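Local coordinates for protein Pgp2 (Campylobacter jejuni subsp. jejuni, PDB 6XJ6) that helps set the helical cell shape of the bacterium, probably by trimming peptidoglycan as an LD-carboxypeptidase, and binds peptidoglycan through its accessory NTF2-like domain, at residues A[232-237]-A[253-258]; A[24-29]-A[43-48]; A[33-38]-A[161-166]. All blocks are in the same frame, centred on the assembly; numbering follows the deposited sequence.

Interaction 1 (A[232-237]-A[253-258])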
loop_
_atom_site.group_PDB
_atom_site.type_symbol
_atom_site.label_atom_id
_atom_site.label_comp_id
_atom_site.label_asym_id
_atom_site.label_seq_id
_atom_site.Cartn_x
_atom_site.Cartn_y
_atom_site.Cartn_z
ATOM N N LYS A 232 14.413 -14.021 8.192
ATOM C CA LYS A 232 14.550 -13.840 6.753
ATOM C C LYS A 232 13.338 -13.107 6.202
ATOM O O LYS A 232 12.200 -13.395 6.587
ATOM C CB LYS A 232 14.679 -15.191 6.043
ATOM C CG LYS A 232 16.095 -15.743 6.024
ATOM C CD LYS A 232 16.129 -17.158 5.463
ATOM C CE LYS A 232 15.997 -18.201 6.563
ATOM N NZ LYS A 232 15.248 -19.406 6.111
ATOM N N PHE A 233 13.586 -12.157 5.302
ATOM C CA PHE A 233 12.534 -11.453 4.584
ATOM C C PHE A 233 12.438 -12.014 3.172
ATOM O O PHE A 233 13.458 -12.312 2.539
ATOM C CB PHE A 233 12.817 -9.952 4.487
ATOM C CG PHE A 233 12.749 -9.212 5.793
ATOM C CD1 PHE A 233 12.349 -9.835 6.966
ATOM C CD2 PHE A 233 13.083 -7.865 5.839
ATOM C CE1 PHE A 233 12.283 -9.123 8.158
ATOM C CE2 PHE A 233 13.023 -7.155 7.024
ATOM C CZ PHE A 233 12.628 -7.783 8.183
ATOM N N SER A 234 11.211 -12.163 2.682
ATOM C CA SER A 234 11.001 -12.606 1.312
ATOM C C SER A 234 9.748 -11.943 0.760
ATOM O O SER A 234 8.982 -11.307 1.487
ATOM C CB SER A 234 10.915 -14.133 1.218
ATOM O OG SER A 234 9.786 -14.631 1.899
ATOM N N ASP A 235 9.560 -12.083 -0.550
ATOM C CA ASP A 235 8.394 -11.547 -1.252
ATOM C C ASP A 235 8.222 -10.050 -0.986
ATOM O O ASP A 235 7.139 -9.573 -0.654
ATOM C CB ASP A 235 7.127 -12.329 -0.894
ATOM C CG ASP A 235 5.962 -12.035 -1.831
ATOM O OD1 ASP A 235 6.201 -11.662 -2.998
ATOM O OD2 ASP A 235 4.801 -12.177 -1.394
ATOM N N ILE A 236 9.305 -9.296 -1.140
ATOM C CA ILE A 236 9.278 -7.873 -0.818
ATOM C C ILE A 236 8.637 -7.094 -1.956
ATOM O O ILE A 236 9.064 -7.189 -3.115
ATOM C CB ILE A 236 10.687 -7.348 -0.520
ATOM C CG1 ILE A 236 11.287 -8.088 0.678
ATOM C CG2 ILE A 236 10.640 -5.844 -0.221
ATOM C CD1 ILE A 236 12.780 -7.861 0.829
ATOM N N ASN A 237 7.607 -6.315 -1.617
ATOM C CA ASN A 237 6.951 -5.397 -2.537
ATOM C C ASN A 237 7.038 -4.003 -1.946
ATOM O O ASN A 237 6.630 -3.791 -0.799
ATOM C CB ASN A 237 5.473 -5.738 -2.695
ATOM C CG ASN A 237 5.239 -7.078 -3.345
ATOM O OD1 ASN A 237 5.995 -7.491 -4.226
ATOM N ND2 ASN A 237 4.170 -7.755 -2.941
ATOM N N SER A 253 5.776 -4.254 1.921
ATOM C CA SER A 253 5.208 -5.493 2.423
ATOM C C SER A 253 6.168 -6.636 2.142
ATOM O O SER A 253 6.923 -6.614 1.164
ATOM C CB SER A 253 3.826 -5.779 1.817
ATOM O OG SER A 253 3.881 -5.932 0.413
ATOM N N PHE A 254 6.152 -7.630 3.016
ATOM C CA PHE A 254 7.066 -8.754 2.882
ATOM C C PHE A 254 6.624 -9.846 3.835
ATOM O O PHE A 254 5.842 -9.605 4.760
ATOM C CB PHE A 254 8.518 -8.348 3.169
ATOM C CG PHE A 254 8.719 -7.657 4.493
ATOM C CD1 PHE A 254 9.103 -8.368 5.611
ATOM C CD2 PHE A 254 8.529 -6.287 4.607
ATOM C CE1 PHE A 254 9.295 -7.732 6.821
ATOM C CE2 PHE A 254 8.714 -5.648 5.820
ATOM C CZ PHE A 254 9.099 -6.368 6.921
ATOM N N TYR A 255 7.125 -11.053 3.587
ATOM C CA TYR A 255 6.957 -12.171 4.501
ATOM C C TYR A 255 8.140 -12.214 5.451
ATOM O O TYR A 255 9.292 -12.025 5.044
ATOM C CB TYR A 255 6.909 -13.503 3.749
ATOM C CG TYR A 255 5.644 -13.774 2.973
ATOM C CD1 TYR A 255 5.687 -14.026 1.608
ATOM C CD2 TYR A 255 4.408 -13.805 3.606
ATOM C CE1 TYR A 255 4.535 -14.288 0.892
ATOM C CE2 TYR A 255 3.250 -14.066 2.895
ATOM C CZ TYR A 255 3.320 -14.305 1.541
ATOM O OH TYR A 255 2.166 -14.567 0.837
ATOM N N GLU A 256 7.851 -12.484 6.715
ATOM C CA GLU A 256 8.855 -12.651 7.751
ATOM C C GLU A 256 8.931 -14.140 8.046
ATOM O O GLU A 256 7.933 -14.739 8.451
ATOM C CB GLU A 256 8.418 -11.887 8.999
ATOM C CG GLU A 256 9.468 -11.746 10.060
ATOM C CD GLU A 256 9.117 -10.654 11.047
ATOM O OE1 GLU A 256 8.389 -10.942 12.019
ATOM O OE2 GLU A 256 9.546 -9.500 10.832
ATOM N N ASP A 257 10.101 -14.738 7.820
ATOM C CA ASP A 257 10.284 -16.177 7.942
ATOM C C ASP A 257 11.273 -16.472 9.058
ATOM O O ASP A 257 12.289 -15.786 9.204
ATOM C CB ASP A 257 10.802 -16.788 6.629
ATOM C CG ASP A 257 9.805 -16.662 5.487
ATOM O OD1 ASP A 257 8.597 -16.878 5.719
ATOM O OD2 ASP A 257 10.233 -16.347 4.356
ATOM N N TYR A 258 10.976 -17.507 9.840
ATOM C CA TYR A 258 11.824 -17.883 10.961
ATOM C C TYR A 258 11.660 -19.372 11.207
ATOM O O TYR A 258 10.533 -19.876 11.246
ATOM C CB TYR A 258 11.441 -17.100 12.222
HETATM O O HOH W 1 4.662 -8.902 0.191
#
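Phe233 and Phe254 carry the tightly packed side of this contact. The two side chains run alongside each other and point the same way. CE1 of Phe254 sits over the centre of the Phe233 ring, 3.6 Å from CE1 of Phe233. The planes are inclined by 34°, so the pair is oblique. Phe254 reaches this place from the crowded first torsion, with CG between the backbone N and the carbonyl carbon (chi1 53°). Its CB also meets CG1 of Ile236 at 3.7 Å. Helix 170-188 covers this face: Trp183 and Lys184 touch Phe233, Phe181 touches Ile236 and Leu180 touches Phe254. The strands 232-240 and 249-260 form an antiparallel hairpin in the antiparallel sheet of the NTF2-like domain, and the helix packs against that sheet. Lys232 with Asp257 and Ser234 with Tyr255 are hydrogen-bonded pairs. A beta bulge at Asp235 and Ile236 then shifts the register by one. The regular pattern resumes where Asn237 N gives a straight bond to Ser253 O, 2.9 Å long. The other face is polar and solvent-facing. Ser234 OG donates to the syn lone pair of Asp257 OD2 at 3.0 Å. Asp257 OD1 is held more strongly by a salt bridge to Arg266, which also makes a cation-pi contact with Tyr255. Asp235 lies beside the Tyr255 ring, its OD2 3.1 Å from CE1 of Tyr255. A water donates to Asp235 O at 2.7 Å and also bonds to Ser253 OG. The loose end is Lys232, an exposed residue whose long chain bends at chi3 and chi4.

Interaction 2 (A[24-29]-A[43-48])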
loop_
_atom_site.group_PDB
_atom_site.type_symbol
_atom_site.label_atom_id
_atom_site.label_comp_id
_atom_site.label_asym_id
_atom_site.label_seq_id
_atom_site.Cartn_x
_atom_site.Cartn_y
_atom_site.Cartn_z
ATOM N N ASP A 24 8.437 -8.341 -6.069
ATOM C CA ASP A 24 9.206 -9.575 -6.152
ATOM C C ASP A 24 8.669 -10.512 -7.226
ATOM O O ASP A 24 9.442 -11.264 -7.829
ATOM C CB ASP A 24 9.218 -10.271 -4.795
ATOM C CG ASP A 24 10.133 -11.469 -4.776
ATOM O OD1 ASP A 24 11.364 -11.279 -4.815
ATOM O OD2 ASP A 24 9.618 -12.593 -4.732
ATOM N N ASP A 25 7.364 -10.472 -7.496
ATOM C CA ASP A 25 6.749 -11.296 -8.529
ATOM C C ASP A 25 5.729 -10.446 -9.280
ATOM O O ASP A 25 5.571 -9.251 -9.014
ATOM C CB ASP A 25 6.136 -12.564 -7.914
ATOM C CG ASP A 25 5.712 -13.586 -8.961
ATOM O OD1 ASP A 25 6.449 -13.778 -9.954
ATOM O OD2 ASP A 25 4.632 -14.196 -8.789
ATOM N N ASN A 26 5.042 -11.072 -10.234
ATOM C CA ASN A 26 4.102 -10.368 -11.097
ATOM C C ASN A 26 2.898 -9.877 -10.309
ATOM O O ASN A 26 2.343 -10.598 -9.477
ATOM C CB ASN A 26 3.608 -11.306 -12.194
ATOM C CG ASN A 26 4.691 -11.663 -13.190
ATOM O OD1 ASN A 26 5.847 -11.266 -13.044
ATOM N ND2 ASN A 26 4.319 -12.423 -14.212
ATOM N N VAL A 27 2.474 -8.653 -10.609
ATOM C CA VAL A 27 1.312 -8.038 -9.985
ATOM C C VAL A 27 0.598 -7.193 -11.031
ATOM O O VAL A 27 1.124 -6.910 -12.108
ATOM C CB VAL A 27 1.676 -7.165 -8.756
ATOM C CG1 VAL A 27 2.445 -7.968 -7.718
ATOM C CG2 VAL A 27 2.472 -5.929 -9.167
ATOM N N ALA A 28 -0.615 -6.786 -10.693
ATOM C CA ALA A 28 -1.327 -5.762 -11.432
ATOM C C ALA A 28 -1.569 -4.587 -10.501
ATOM O O ALA A 28 -1.790 -4.767 -9.298
ATOM C CB ALA A 28 -2.670 -6.275 -11.955
ATOM N N ILE A 29 -1.528 -3.384 -11.063
ATOM C CA ILE A 29 -1.785 -2.160 -10.313
ATOM C C ILE A 29 -2.954 -1.438 -10.965
ATOM O O ILE A 29 -2.882 -1.072 -12.143
ATOM C CB ILE A 29 -0.555 -1.245 -10.257
ATOM C CG1 ILE A 29 0.650 -1.985 -9.661
ATOM C CG2 ILE A 29 -0.881 0.004 -9.451
ATOM C CD1 ILE A 29 1.627 -2.464 -10.702
ATOM N N SER A 43 -0.018 -4.186 -15.715
ATOM C CA SER A 43 0.672 -5.392 -15.293
ATOM C C SER A 43 2.150 -5.076 -15.114
ATOM O O SER A 43 2.735 -4.319 -15.894
ATOM C CB SER A 43 0.505 -6.500 -16.333
ATOM O OG SER A 43 1.066 -6.120 -17.574
ATOM N N TYR A 44 2.743 -5.649 -14.073
ATOM C CA TYR A 44 4.167 -5.530 -13.801
ATOM C C TYR A 44 4.756 -6.923 -13.892
ATOM O O TYR A 44 4.304 -7.830 -13.187
ATOM C CB TYR A 44 4.384 -4.974 -12.395
ATOM C CG TYR A 44 5.826 -4.917 -11.927
ATOM C CD1 TYR A 44 6.458 -6.042 -11.418
ATOM C CD2 TYR A 44 6.541 -3.727 -11.964
ATOM C CE1 TYR A 44 7.768 -5.985 -10.975
ATOM C CE2 TYR A 44 7.844 -3.661 -11.519
ATOM C CZ TYR A 44 8.451 -4.789 -11.024
ATOM O OH TYR A 44 9.751 -4.715 -10.581
ATOM N N GLU A 45 5.751 -7.093 -14.766
ATOM C CA GLU A 45 6.465 -8.357 -14.928
ATOM C C GLU A 45 7.956 -8.042 -14.963
ATOM O O GLU A 45 8.458 -7.543 -15.972
ATOM C CB GLU A 45 6.025 -9.062 -16.204
ATOM C CG GLU A 45 4.548 -9.402 -16.239
ATOM C CD GLU A 45 4.141 -10.098 -17.524
ATOM O OE1 GLU A 45 5.038 -10.447 -18.327
ATOM O OE2 GLU A 45 2.923 -10.293 -17.726
ATOM N N ASP A 46 8.649 -8.302 -13.855
ATOM C CA ASP A 46 10.101 -8.116 -13.764
ATOM C C ASP A 46 10.531 -6.749 -14.298
ATOM O O ASP A 46 11.487 -6.619 -15.063
ATOM C CB ASP A 46 10.858 -9.257 -14.453
ATOM C CG ASP A 46 12.372 -9.137 -14.301
ATOM O OD1 ASP A 46 13.092 -9.160 -15.328
ATOM O OD2 ASP A 46 12.841 -8.999 -13.152
ATOM N N GLY A 47 9.812 -5.714 -13.876
ATOM C CA GLY A 47 10.187 -4.365 -14.235
ATOM C C GLY A 47 9.704 -3.901 -15.586
ATOM O O GLY A 47 10.070 -2.799 -16.012
ATOM N N LYS A 48 8.908 -4.706 -16.281
ATOM C CA LYS A 48 8.235 -4.278 -17.497
ATOM C C LYS A 48 6.781 -3.992 -17.163
ATOM O O LYS A 48 6.102 -4.833 -16.566
ATOM C CB LYS A 48 8.305 -5.366 -18.570
ATOM C CG LYS A 48 9.708 -5.657 -19.079
ATOM C CD LYS A 48 10.067 -7.131 -18.905
ATOM C CE LYS A 48 9.151 -8.049 -19.715
ATOM N NZ LYS A 48 9.278 -9.473 -19.290
HETATM O O HOH W 2 7.637 -9.515 -11.596
#
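Tyr44 leaves its strand on the same face of the sheet as Val27, and CB is its busiest atom. CB lies 3.9 Å from CG2 of Val27 and 4.1 Å from CD1 of Ile29. CG stands anti to the backbone N (chi1 175°). This carries the ring along the hairpin, and CD1 comes to 4.1 Å from Asp25 O. Over one face of the ring lies the backbone N of Gly47, 3.3 Å above the plane and toward the rim. Tyr23 meets the ring edge-to-face; Tyr22 and Ile49 touch the side chain. Strands 27-33 and 38-45 are neighbours in the mixed sheet of the L,D-transpeptidase (YkuD) catalytic domain. Val27 and Tyr44 form an antiparallel hydrogen-bonded pair. Tyr44 N to Val27 O is short and straight (2.8 Å, 170°), while Val27 N to Tyr44 O stretches to 3.3 Å. A type I' turn follows from Glu45 to Lys48. Asn26 crosses Glu45 obliquely, ND2 3.6 Å from CG of Glu45, with amide and carboxylate planes only 10° apart. A water donates to Asn26 OD1 and accepts from Asp46 N. Apolar contacts and direct bonds thus hold the buried part, and water bridges the exposed end.

Interaction 3 (A[33-38]-A[161-166])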
loop_
_atom_site.group_PDB
_atom_site.type_symbol
_atom_site.label_atom_id
_atom_site.label_comp_id
_atom_site.label_asym_id
_atom_site.label_seq_id
_atom_site.Cartn_x
_atom_site.Cartn_y
_atom_site.Cartn_z
ATOM N N ASN A 33 -6.832 8.195 -10.872
ATOM C CA ASN A 33 -6.583 9.594 -10.542
ATOM C C ASN A 33 -7.924 10.299 -10.389
ATOM O O ASN A 33 -8.704 10.375 -11.345
ATOM C CB ASN A 33 -5.733 10.271 -11.617
ATOM C CG ASN A 33 -5.331 11.685 -11.232
ATOM O OD1 ASN A 33 -6.160 12.597 -11.211
ATOM N ND2 ASN A 33 -4.060 11.870 -10.912
ATOM N N LYS A 34 -8.197 10.810 -9.183
ATOM C CA LYS A 34 -9.505 11.397 -8.903
ATOM C C LYS A 34 -9.743 12.714 -9.630
ATOM O O LYS A 34 -10.904 13.098 -9.802
ATOM C CB LYS A 34 -9.674 11.622 -7.405
ATOM C CG LYS A 34 -9.859 10.345 -6.600
ATOM C CD LYS A 34 -9.682 10.599 -5.113
ATOM C CE LYS A 34 -10.743 11.551 -4.560
ATOM N NZ LYS A 34 -10.550 11.833 -3.112
ATOM N N THR A 35 -8.688 13.428 -10.029
ATOM C CA THR A 35 -8.869 14.659 -10.793
ATOM C C THR A 35 -9.067 14.353 -12.272
ATOM O O THR A 35 -9.953 14.922 -12.921
ATOM C CB THR A 35 -7.666 15.595 -10.603
ATOM O OG1 THR A 35 -7.554 15.986 -9.229
ATOM C CG2 THR A 35 -7.810 16.846 -11.456
ATOM N N ASP A 36 -8.241 13.458 -12.823
ATOM C CA ASP A 36 -8.316 13.140 -14.244
ATOM C C ASP A 36 -9.527 12.282 -14.578
ATOM O O ASP A 36 -9.934 12.225 -15.743
ATOM C CB ASP A 36 -7.052 12.395 -14.677
ATOM C CG ASP A 36 -5.791 13.209 -14.477
ATOM O OD1 ASP A 36 -5.879 14.455 -14.436
ATOM O OD2 ASP A 36 -4.703 12.597 -14.374
ATOM N N LYS A 37 -10.108 11.616 -13.582
ATOM C CA LYS A 37 -11.193 10.658 -13.796
ATOM C C LYS A 37 -10.777 9.571 -14.787
ATOM O O LYS A 37 -11.531 9.192 -15.686
ATOM C CB LYS A 37 -12.489 11.350 -14.227
ATOM C CG LYS A 37 -12.923 12.493 -13.323
ATOM C CD LYS A 37 -13.145 12.052 -11.879
ATOM C CE LYS A 37 -13.622 13.211 -11.016
ATOM N NZ LYS A 37 -13.670 12.854 -9.573
ATOM N N ILE A 38 -9.566 9.048 -14.596
ATOM C CA ILE A 38 -9.039 7.962 -15.410
ATOM C C ILE A 38 -8.646 6.827 -14.482
ATOM O O ILE A 38 -7.991 7.055 -13.458
ATOM C CB ILE A 38 -7.826 8.392 -16.262
ATOM C CG1 ILE A 38 -8.217 9.500 -17.245
ATOM C CG2 ILE A 38 -7.263 7.187 -17.029
ATOM C CD1 ILE A 38 -7.051 10.080 -18.048
ATOM N N GLU A 161 -4.674 8.240 -6.656
ATOM C CA GLU A 161 -4.134 9.585 -6.571
ATOM C C GLU A 161 -5.265 10.597 -6.463
ATOM O O GLU A 161 -6.356 10.403 -7.006
ATOM C CB GLU A 161 -3.352 9.921 -7.844
ATOM C CG GLU A 161 -2.206 9.004 -8.128
ATOM C CD GLU A 161 -1.573 9.243 -9.481
ATOM O OE1 GLU A 161 -2.269 9.667 -10.431
ATOM O OE2 GLU A 161 -0.358 8.981 -9.605
ATOM N N GLU A 162 -4.979 11.711 -5.791
ATOM C CA GLU A 162 -5.933 12.812 -5.746
ATOM C C GLU A 162 -5.816 13.680 -6.991
ATOM O O GLU A 162 -6.795 13.889 -7.713
ATOM C CB GLU A 162 -5.683 13.660 -4.500
ATOM C CG GLU A 162 -6.615 14.838 -4.335
ATOM C CD GLU A 162 -7.980 14.457 -3.818
ATOM O OE1 GLU A 162 -8.825 15.370 -3.723
ATOM O OE2 GLU A 162 -8.195 13.269 -3.519
ATOM N N LYS A 163 -4.625 14.220 -7.238
ATOM C CA LYS A 163 -4.406 15.113 -8.366
ATOM C C LYS A 163 -3.024 14.876 -8.948
ATOM O O LYS A 163 -2.892 14.526 -10.124
ATOM C CB LYS A 163 -4.540 16.575 -7.932
ATOM C CG LYS A 163 -4.314 17.581 -9.041
ATOM C CD LYS A 163 -4.329 18.997 -8.496
ATOM C CE LYS A 163 -4.140 20.023 -9.599
ATOM N NZ LYS A 163 -5.337 20.111 -10.481
ATOM N N GLU A 164 -1.993 15.050 -8.127
ATOM C CA GLU A 164 -0.626 14.910 -8.604
ATOM C C GLU A 164 -0.322 13.471 -8.999
ATOM O O GLU A 164 -0.810 12.508 -8.399
ATOM C CB GLU A 164 0.367 15.372 -7.538
ATOM C CG GLU A 164 0.180 16.819 -7.122
ATOM C CD GLU A 164 0.277 17.784 -8.288
ATOM O OE1 GLU A 164 1.164 17.593 -9.148
ATOM O OE2 GLU A 164 -0.541 18.729 -8.351
ATOM N N LYS A 165 0.495 13.340 -10.038
ATOM C CA LYS A 165 0.983 12.046 -10.487
ATOM C C LYS A 165 2.105 11.613 -9.553
ATOM O O LYS A 165 3.116 12.314 -9.424
ATOM C CB LYS A 165 1.489 12.211 -11.917
ATOM C CG LYS A 165 2.109 10.992 -12.562
ATOM C CD LYS A 165 2.484 11.338 -14.007
ATOM C CE LYS A 165 3.262 10.236 -14.693
ATOM N NZ LYS A 165 3.597 10.614 -16.098
ATOM N N ILE A 166 1.916 10.475 -8.894
ATOM C CA ILE A 166 2.833 9.976 -7.879
ATOM C C ILE A 166 3.533 8.760 -8.459
ATOM O O ILE A 166 2.882 7.775 -8.821
ATOM C CB ILE A 166 2.089 9.626 -6.580
ATOM C CG1 ILE A 166 1.296 10.844 -6.086
ATOM C CG2 ILE A 166 3.052 9.139 -5.515
ATOM C CD1 ILE A 166 2.099 12.114 -5.960
HETATM O O HOH W 3 -4.473 15.832 -12.148
HETATM O O HOH W 4 -2.091 14.016 -13.232
#
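Lys34 NZ is gripped by three partners. It forms a 2.8 Å salt bridge with Glu162 OE2, and it donates to Leu62 O and Thr74 O. The chain bends at chi3, and NZ meets OE2 on its syn lone pair. Glu162 OE1 is held by Gly64 N, so the ion pair is fixed from both ends. Lys34 is buried, while Glu162 is only partly so. Asn33 is the second hub. Its OD1 accepts from Asp36 N, 2.8 Å away and nearly straight, with the donor above the carbonyl plane; this bond makes an Asx motif. A weak bond from Thr35 N joins it. CG of Asn33 is anti to the backbone N (chi1 -174°), so the other end of the amide faces residues 161-166. There ND2 spends both hydrogens, each close to the amide plane. One goes to Glu161 OE1 at 2.9 Å. The other goes to Lys163 O at 3.0 Å; the N-H is straight (174°) but meets the carbonyl from above its plane. The amide and the Glu161 carboxylate stand almost perpendicular, 89° apart, and OE1 is met from above its plane. Glu161 OE2 accepts from Ile166 N and forms a salt bridge with Arg167, which would stabilise the charged carboxylate. The backbones join through Lys34 N, which donates to Glu161 O. Thr35 OG1 gives a bond to a lone pair of Glu162 O, 2.7 Å long. Waters link the Asp36 carboxylate to Lys163 O on the more exposed side. Asn33 and Glu161 form a parallel bridge where strands 27-33 and 156-161 end side by side. The contact continues this pairing into the loops beyond, at one end of the mixed sheet of the YkuD-type L,D-transpeptidase catalytic domain.

How the interactions relate
Interactions 2 and 3 share strand 27-33. Interaction 2 pairs its start with strand 38-45, and interaction 3 pairs its end with strand 156-161, so the two contacts tie one strand to both neighbours. Interaction 1 holds a hairpin of the NTF2-like domain and is the most surface-lying; the other two are partly buried. It touches interaction 2 where Asn237 OD1 meets Asp24 N, 3.2 Å apart, a probable hydrogen bond between the regions. Interaction 3 is remote from interaction 1, about 31 Å between centres. Interactions 1 and 2 combine strand bonds with apolar packing, whereas interaction 3, between loops, relies on side-chain hydrogen bonds and a salt bridge.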